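Methanol--corrinoid protein co-methyltransferase (Methanosarcina barkeri, PDB 2I2X) catalyses methyl transfer from methanol to the cob(I)amide carried by its partner protein MtaC, a step of methanogenesis from methanol. Local coordinates at residues G183-I188 with A427-L432; L177-P182 with H240-I245; E399-I404 with K420-A425. One frame throughout, in Å; residues are numbered along the deposited sequence.

Contact 1 of 3, residues G183-I188 with A427-L432; sequences GLLYSI and AALEAL
Leu185 meets Leu432 and, more distantly, Leu429 in a small, wholly apolar contact, where helix 181-210 faces the C-terminal part of helix 416-430 and Leu432 after it. The two segments bury 87 Å² between them, and side chains of other helices pack around the same spot: Tyr390 of helix 389-409 lies against both Leu185 and Leu432, and Phe439 of helix 436-450 adds to the cover of Leu432. Leu185 CD1 and Leu432 CD1 approach methyl to methyl at 3.6 Å, the two side chains reaching toward each other tip to tip. Leu432 sends its CG back beside its own backbone N (chi1 -66°), which carries CD1 across to Leu185 although the chain has already left the helix. The second touch is looser, with Leu429 CD2 lying 4.4 Å from Leu185 CD1, so a single methyl of Leu185 serves both partners.

Behind the contact, the first turn of helix 181-210 is bonded by polar groups. Gly183 O accepts two hydrogen bonds, one from Ser187 N and one from Ser187 OG at 2.7 Å, the hydroxyl lying 29° off the carbonyl plane.

Helix 181-210, after helix 169-176, lies in the connection between the parallel, neighbouring strands 160-163 and 213-216, a beta-alpha-beta crossover of the TIM barrel. Its outer face here receives Leu429 and Leu432, consistent with a barrel-to-helix-bundle junction in this protein.

Contact 2 of 3, residues L177-P182 with H240-I245; sequences LRNDIP and HTIAVI
Ile242 meets Asn179 and Ile181 with different branches, each at its own angle. Its CD1 end runs at about a right angle to Asn179, whose amide oxygen OD1 lies 3.2 Å from Ile242 CD1, a close van der Waals touch. Asn179 CG turns back beside its backbone N (chi1 -67°), bringing the amide over from a residue whose backbone sits in the left-handed helical region. The other branch, CG2 of Ile242, meets CD1 of Ile181 at 3.8 Å, and these two side chains cross at a slant. Ile181 opens helix 181-210, and Asp180 before it is the N-cap, its OD1 accepting from Gly183 N. An alanine in place of Ile242 removes both CG2 and CD1, and would probably leave a gap beside Ile181 CD1 and the Asn179 amide.

Asn179 also packs on Pro96 of the second MtaB chain, and the neighbouring Arg178 forms a salt bridge to Asp103 of that chain, so this corner of the barrel's outer layer borders the subunit interface. The two segments meet by van der Waals packing without a hydrogen bond between them, which implies that the fit of the side chains, not a directional polar bond, relates them.

Contact 3 of 3, residues E399-I404 with K420-A425; sequences ECCNII and KALADA
Apolar packing between Leu422 and the pair Cys401 and Ile404 carries the side-chain touches between helices 389-409 and 416-430, and the two methyls of one leucine divide the work. Leu422 CD1 goes to the cysteine, 3.9 Å from Cys401 SG, and lies equally near the CA of the same residue. Leu422 CD2 goes to the isoleucine, 3.6 Å from Ile404 CG2 and only slightly farther from Ile404 CB. Because Cys401 and Ile404 are three residues apart on one helix, the leucine end is set across successive turns. Leu422 CG stands opposite its backbone N (chi1 -174°), which sends the fork straight at the facing helix, where Cys401 CA and Leu422 CA, the nearest pair of CA atoms, are 6.7 Å apart. The Ile404 side chain passes that of Leu422 obliquely, meeting it with the CG2 branch.

These segments run roughly antiparallel and belong to consecutive helices joined by a short link, so they form an alpha-helical hairpin in the C-terminal helical part of the chain. Its inner side faces helix 240-259, where Thr241 touches Leu422 and Val244 touches Cys400.

Charge is kept to other faces. One turn of helix 416-430 is spanned by a salt bridge, Lys420 NZ donating to Asp424 OD1 at 2.8 Å on the syn side of that oxygen, with a weak second bond from the same ammonium to Asp424 OD2. Both residues are exposed, and the pair staples its own helix without reaching the other. On the partner helix, Glu399 OE2 turns to Arg377 NE of helix 372-383 in a salt bridge, tying the hairpin to the preceding helix.

Ile404 N bonds to Cys400 O and Ala425 N to Ala421 O, each from the N-H of residue i+4 to the carbonyl of residue i.

How the contacts relate
The three contacts form one continuous apolar region, their centres 9 to 12 Å apart and all on the same side of the chain's centre. Contacts 1 and 2 share helix 181-210 and meet where Leu429 CG lies 3.8 Å from Ile181 CG2. Contacts 1 and 3 share helix 416-430, with Leu429 CD1 4.0 Å from Cys401 SG. Contact 2 reaches contact 3 through Ala425, whose CB is 3.5 Å from Ile245 CD1. Thus barrel helices 181-210 and 240-259 are joined to the hairpin of helices 389-409 and 416-430. All three contacts lie away from the zinc site of Glu164, Cys220 and Cys269 and from the cobamide pocket.

Contact 1 of 3, residues G183-I188 with A427-L432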
# COMPACT_ATOMS: atom_id res chain seq x y z
N GLY A 183 -17.00 -5.28 -33.22
CA GLY A 183 -16.10 -6.34 -32.78
C GLY A 183 -16.14 -6.47 -31.26
O GLY A 183 -16.19 -7.59 -30.72
N LEU A 184 -16.15 -5.34 -30.57
CA LEU A 184 -16.37 -5.34 -29.13
C LEU A 184 -17.65 -6.08 -28.75
O LEU A 184 -17.61 -6.98 -27.90
CB LEU A 184 -16.38 -3.91 -28.57
CG LEU A 184 -15.13 -3.20 -28.03
CD1 LEU A 184 -13.78 -3.83 -28.38
CD2 LEU A 184 -15.17 -1.72 -28.45
N LEU A 185 -18.77 -5.71 -29.39
CA LEU A 185 -20.08 -6.39 -29.19
C LEU A 185 -20.02 -7.90 -29.42
O LEU A 185 -20.59 -8.70 -28.65
CB LEU A 185 -21.13 -5.80 -30.11
CG LEU A 185 -22.58 -5.64 -29.61
CD1 LEU A 185 -23.53 -5.47 -30.75
CD2 LEU A 185 -23.06 -6.78 -28.72
N TYR A 186 -19.29 -8.30 -30.46
CA TYR A 186 -19.24 -9.69 -30.81
C TYR A 186 -18.36 -10.46 -29.84
O TYR A 186 -18.79 -11.48 -29.28
CB TYR A 186 -18.78 -9.84 -32.27
CG TYR A 186 -18.64 -11.25 -32.77
CD1 TYR A 186 -19.76 -12.08 -32.90
CD2 TYR A 186 -17.40 -11.74 -33.21
CE1 TYR A 186 -19.64 -13.39 -33.44
CE2 TYR A 186 -17.27 -13.05 -33.73
CZ TYR A 186 -18.39 -13.85 -33.84
OH TYR A 186 -18.24 -15.11 -34.33
N SER A 187 -17.12 -9.99 -29.65
CA SER A 187 -16.17 -10.64 -28.73
C SER A 187 -16.68 -10.80 -27.33
O SER A 187 -16.66 -11.89 -26.76
CB SER A 187 -14.81 -9.92 -28.70
OG SER A 187 -14.98 -8.54 -28.51
N ILE A 188 -17.19 -9.71 -26.77
CA ILE A 188 -17.60 -9.72 -25.38
C ILE A 188 -19.03 -10.26 -25.23
O ILE A 188 -19.29 -11.24 -24.52
CB ILE A 188 -17.51 -8.28 -24.73
CG1 ILE A 188 -16.11 -7.66 -24.94
CG2 ILE A 188 -17.92 -8.32 -23.29
CD1 ILE A 188 -16.03 -6.18 -24.58
N ALA A 427 -23.55 5.58 -33.40
CA ALA A 427 -24.03 5.39 -34.78
C ALA A 427 -23.72 3.99 -35.30
O ALA A 427 -24.56 3.37 -35.95
CB ALA A 427 -23.49 6.49 -35.72
N ALA A 428 -22.52 3.47 -34.99
CA ALA A 428 -22.14 2.11 -35.39
C ALA A 428 -22.99 1.05 -34.72
O ALA A 428 -23.33 0.05 -35.35
CB ALA A 428 -20.66 1.83 -35.12
N LEU A 429 -23.34 1.25 -33.46
CA LEU A 429 -24.21 0.29 -32.76
C LEU A 429 -25.63 0.37 -33.28
O LEU A 429 -26.34 -0.65 -33.32
CB LEU A 429 -24.22 0.52 -31.25
CG LEU A 429 -22.93 0.26 -30.46
CD1 LEU A 429 -22.94 1.13 -29.20
CD2 LEU A 429 -22.82 -1.22 -30.13
N GLU A 430 -26.05 1.57 -33.68
CA GLU A 430 -27.41 1.76 -34.11
C GLU A 430 -27.63 1.25 -35.54
O GLU A 430 -28.76 0.98 -35.92
CB GLU A 430 -27.86 3.22 -33.91
CG GLU A 430 -28.05 3.55 -32.42
CD GLU A 430 -28.66 4.91 -32.14
OE1 GLU A 430 -29.55 4.98 -31.26
OE2 GLU A 430 -28.25 5.91 -32.75
N ALA A 431 -26.55 1.07 -36.30
CA ALA A 431 -26.66 0.59 -37.69
C ALA A 431 -26.74 -0.93 -37.75
O ALA A 431 -27.03 -1.47 -38.81
CB ALA A 431 -25.48 1.10 -38.55
N LEU A 432 -26.49 -1.61 -36.63
CA LEU A 432 -26.50 -3.07 -36.59
C LEU A 432 -27.92 -3.61 -36.70
O LEU A 432 -28.87 -2.92 -36.35
CB LEU A 432 -25.82 -3.59 -35.33
CG LEU A 432 -24.32 -3.31 -35.24
CD1 LEU A 432 -23.75 -3.55 -33.80
CD2 LEU A 432 -23.51 -4.05 -36.34

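Contact 2 of 3, residues L177-P182 with H240-I245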
# COMPACT_ATOMS: atom_id res chain seq x y z
N LEU A 177 -7.90 -2.36 -30.43
CA LEU A 177 -6.87 -1.50 -31.01
C LEU A 177 -7.39 -0.70 -32.22
O LEU A 177 -6.65 0.10 -32.77
CB LEU A 177 -5.65 -2.34 -31.42
CG LEU A 177 -4.50 -2.61 -30.44
CD1 LEU A 177 -4.71 -2.10 -29.02
CD2 LEU A 177 -4.11 -4.07 -30.41
N ARG A 178 -8.65 -0.91 -32.60
CA ARG A 178 -9.15 -0.38 -33.88
C ARG A 178 -10.46 0.36 -33.82
O ARG A 178 -11.03 0.67 -34.87
CB ARG A 178 -9.24 -1.51 -34.93
CG ARG A 178 -7.89 -2.19 -35.13
CD ARG A 178 -7.85 -3.41 -36.05
NE ARG A 178 -6.43 -3.67 -36.35
CZ ARG A 178 -5.57 -4.27 -35.53
NH1 ARG A 178 -5.96 -4.76 -34.35
NH2 ARG A 178 -4.31 -4.41 -35.90
N ASN A 179 -10.95 0.68 -32.63
CA ASN A 179 -12.26 1.32 -32.50
C ASN A 179 -13.34 0.53 -33.24
O ASN A 179 -14.30 1.09 -33.77
CB ASN A 179 -12.22 2.78 -32.96
CG ASN A 179 -11.35 3.67 -32.03
OD1 ASN A 179 -11.06 3.31 -30.89
ND2 ASN A 179 -10.94 4.82 -32.54
N ASP A 180 -13.16 -0.79 -33.26
CA ASP A 180 -14.13 -1.67 -33.88
C ASP A 180 -15.19 -2.01 -32.83
O ASP A 180 -15.12 -3.03 -32.11
CB ASP A 180 -13.43 -2.92 -34.46
CG ASP A 180 -14.39 -3.82 -35.21
OD1 ASP A 180 -15.63 -3.55 -35.21
OD2 ASP A 180 -13.92 -4.81 -35.82
N ILE A 181 -16.17 -1.12 -32.72
CA ILE A 181 -17.24 -1.28 -31.76
C ILE A 181 -18.08 -2.57 -31.93
O ILE A 181 -18.27 -3.32 -30.95
CB ILE A 181 -18.15 -0.07 -31.76
CG1 ILE A 181 -17.32 1.21 -31.56
CG2 ILE A 181 -19.20 -0.24 -30.71
CD1 ILE A 181 -16.27 1.17 -30.43
N PRO A 182 -18.54 -2.86 -33.17
CA PRO A 182 -19.18 -4.15 -33.43
C PRO A 182 -18.31 -5.35 -33.00
O PRO A 182 -18.84 -6.33 -32.47
CB PRO A 182 -19.36 -4.14 -34.96
CG PRO A 182 -19.52 -2.70 -35.29
CD PRO A 182 -18.52 -2.02 -34.39
N HIS A 240 -11.96 7.22 -23.45
CA HIS A 240 -12.64 6.72 -22.30
C HIS A 240 -14.09 6.41 -22.61
O HIS A 240 -14.68 5.47 -22.03
CB HIS A 240 -12.42 7.66 -21.12
CG HIS A 240 -11.02 7.61 -20.57
ND1 HIS A 240 -10.69 8.08 -19.31
CD2 HIS A 240 -9.88 7.12 -21.11
CE1 HIS A 240 -9.39 7.89 -19.11
NE2 HIS A 240 -8.88 7.32 -20.18
N THR A 241 -14.65 7.14 -23.57
CA THR A 241 -16.00 6.88 -24.02
C THR A 241 -16.13 5.54 -24.75
O THR A 241 -17.24 5.06 -24.89
CB THR A 241 -16.56 8.00 -24.89
OG1 THR A 241 -15.57 8.41 -25.84
CG2 THR A 241 -16.97 9.20 -24.05
N ILE A 242 -15.02 4.92 -25.17
CA ILE A 242 -15.08 3.56 -25.74
C ILE A 242 -14.84 2.48 -24.66
O ILE A 242 -15.39 1.36 -24.72
CB ILE A 242 -14.11 3.39 -26.98
CG1 ILE A 242 -14.59 4.24 -28.17
CG2 ILE A 242 -14.04 1.94 -27.42
CD1 ILE A 242 -13.50 4.50 -29.21
N ALA A 243 -14.02 2.83 -23.67
CA ALA A 243 -13.81 1.96 -22.53
C ALA A 243 -15.13 1.67 -21.77
O ALA A 243 -15.43 0.54 -21.40
CB ALA A 243 -12.77 2.58 -21.58
N VAL A 244 -15.92 2.71 -21.55
CA VAL A 244 -17.17 2.53 -20.84
C VAL A 244 -18.16 1.66 -21.65
O VAL A 244 -18.88 0.84 -21.07
CB VAL A 244 -17.80 3.89 -20.37
CG1 VAL A 244 -18.22 4.77 -21.54
CG2 VAL A 244 -18.95 3.65 -19.46
N ILE A 245 -18.17 1.82 -22.98
CA ILE A 245 -19.00 0.96 -23.82
C ILE A 245 -18.60 -0.49 -23.62
O ILE A 245 -19.45 -1.34 -23.32
CB ILE A 245 -18.95 1.37 -25.28
CG1 ILE A 245 -19.58 2.75 -25.47
CG2 ILE A 245 -19.71 0.35 -26.15
CD1 ILE A 245 -19.32 3.33 -26.83

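Contact 3 of 3, residues E399-I404 with K420-A425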
# COMPACT_ATOMS: atom_id res chain seq x y z
N GLU A 399 -27.75 1.89 -24.43
CA GLU A 399 -28.21 2.54 -23.22
C GLU A 399 -27.05 3.29 -22.55
O GLU A 399 -27.23 4.39 -22.01
CB GLU A 399 -28.79 1.51 -22.25
CG GLU A 399 -29.59 2.13 -21.12
CD GLU A 399 -30.96 2.63 -21.55
OE1 GLU A 399 -31.51 2.13 -22.56
OE2 GLU A 399 -31.49 3.52 -20.84
N CYS A 400 -25.88 2.68 -22.60
CA CYS A 400 -24.68 3.30 -22.07
C CYS A 400 -24.43 4.64 -22.78
O CYS A 400 -24.22 5.67 -22.12
CB CYS A 400 -23.47 2.35 -22.21
SG CYS A 400 -21.85 3.10 -21.82
N CYS A 401 -24.44 4.61 -24.11
CA CYS A 401 -24.30 5.82 -24.94
C CYS A 401 -25.32 6.89 -24.56
O CYS A 401 -24.94 8.08 -24.41
CB CYS A 401 -24.42 5.52 -26.44
SG CYS A 401 -23.07 4.49 -27.11
N ASN A 402 -26.58 6.48 -24.38
CA ASN A 402 -27.62 7.40 -23.92
C ASN A 402 -27.29 8.03 -22.58
O ASN A 402 -27.41 9.25 -22.41
CB ASN A 402 -28.98 6.71 -23.84
CG ASN A 402 -29.51 6.29 -25.21
OD1 ASN A 402 -29.14 6.87 -26.25
ND2 ASN A 402 -30.37 5.27 -25.22
N ILE A 403 -26.84 7.18 -21.66
CA ILE A 403 -26.50 7.61 -20.32
C ILE A 403 -25.37 8.64 -20.32
O ILE A 403 -25.54 9.70 -19.72
CB ILE A 403 -26.19 6.43 -19.39
CG1 ILE A 403 -27.51 5.71 -19.07
CG2 ILE A 403 -25.50 6.94 -18.09
CD1 ILE A 403 -27.35 4.32 -18.59
N ILE A 404 -24.27 8.35 -21.02
CA ILE A 404 -23.13 9.28 -21.09
C ILE A 404 -23.56 10.60 -21.75
O ILE A 404 -23.16 11.67 -21.32
CB ILE A 404 -21.90 8.68 -21.85
CG1 ILE A 404 -21.41 7.36 -21.24
CG2 ILE A 404 -20.76 9.71 -22.00
CD1 ILE A 404 -21.17 7.41 -19.72
N LYS A 420 -16.89 12.93 -29.82
CA LYS A 420 -16.94 12.45 -31.17
C LYS A 420 -16.88 10.92 -31.20
O LYS A 420 -17.64 10.29 -31.96
CB LYS A 420 -15.78 13.07 -31.96
CG LYS A 420 -15.75 12.74 -33.43
CD LYS A 420 -16.71 13.65 -34.21
CE LYS A 420 -16.64 13.39 -35.70
NZ LYS A 420 -16.72 11.92 -35.93
N ALA A 421 -15.99 10.34 -30.38
CA ALA A 421 -15.81 8.90 -30.34
C ALA A 421 -17.06 8.18 -29.78
O ALA A 421 -17.51 7.16 -30.36
CB ALA A 421 -14.53 8.53 -29.61
N LEU A 422 -17.64 8.71 -28.71
CA LEU A 422 -18.97 8.25 -28.27
C LEU A 422 -19.98 8.28 -29.43
O LEU A 422 -20.63 7.29 -29.68
CB LEU A 422 -19.52 9.09 -27.10
CG LEU A 422 -20.84 8.60 -26.49
CD1 LEU A 422 -20.72 7.24 -25.74
CD2 LEU A 422 -21.36 9.61 -25.52
N ALA A 423 -20.09 9.42 -30.12
CA ALA A 423 -21.04 9.60 -31.24
C ALA A 423 -20.82 8.63 -32.41
O ALA A 423 -21.77 8.11 -32.97
CB ALA A 423 -21.01 11.05 -31.74
N ASP A 424 -19.56 8.40 -32.76
CA ASP A 424 -19.23 7.41 -33.77
C ASP A 424 -19.66 6.03 -33.32
O ASP A 424 -20.26 5.28 -34.11
CB ASP A 424 -17.72 7.43 -34.09
CG ASP A 424 -17.27 8.72 -34.83
OD1 ASP A 424 -18.11 9.60 -35.16
OD2 ASP A 424 -16.05 8.85 -35.08
N ALA A 425 -19.42 5.70 -32.04
CA ALA A 425 -19.77 4.38 -31.53
C ALA A 425 -21.27 4.18 -31.46
O ALA A 425 -21.77 3.08 -31.78
CB ALA A 425 -19.11 4.08 -30.20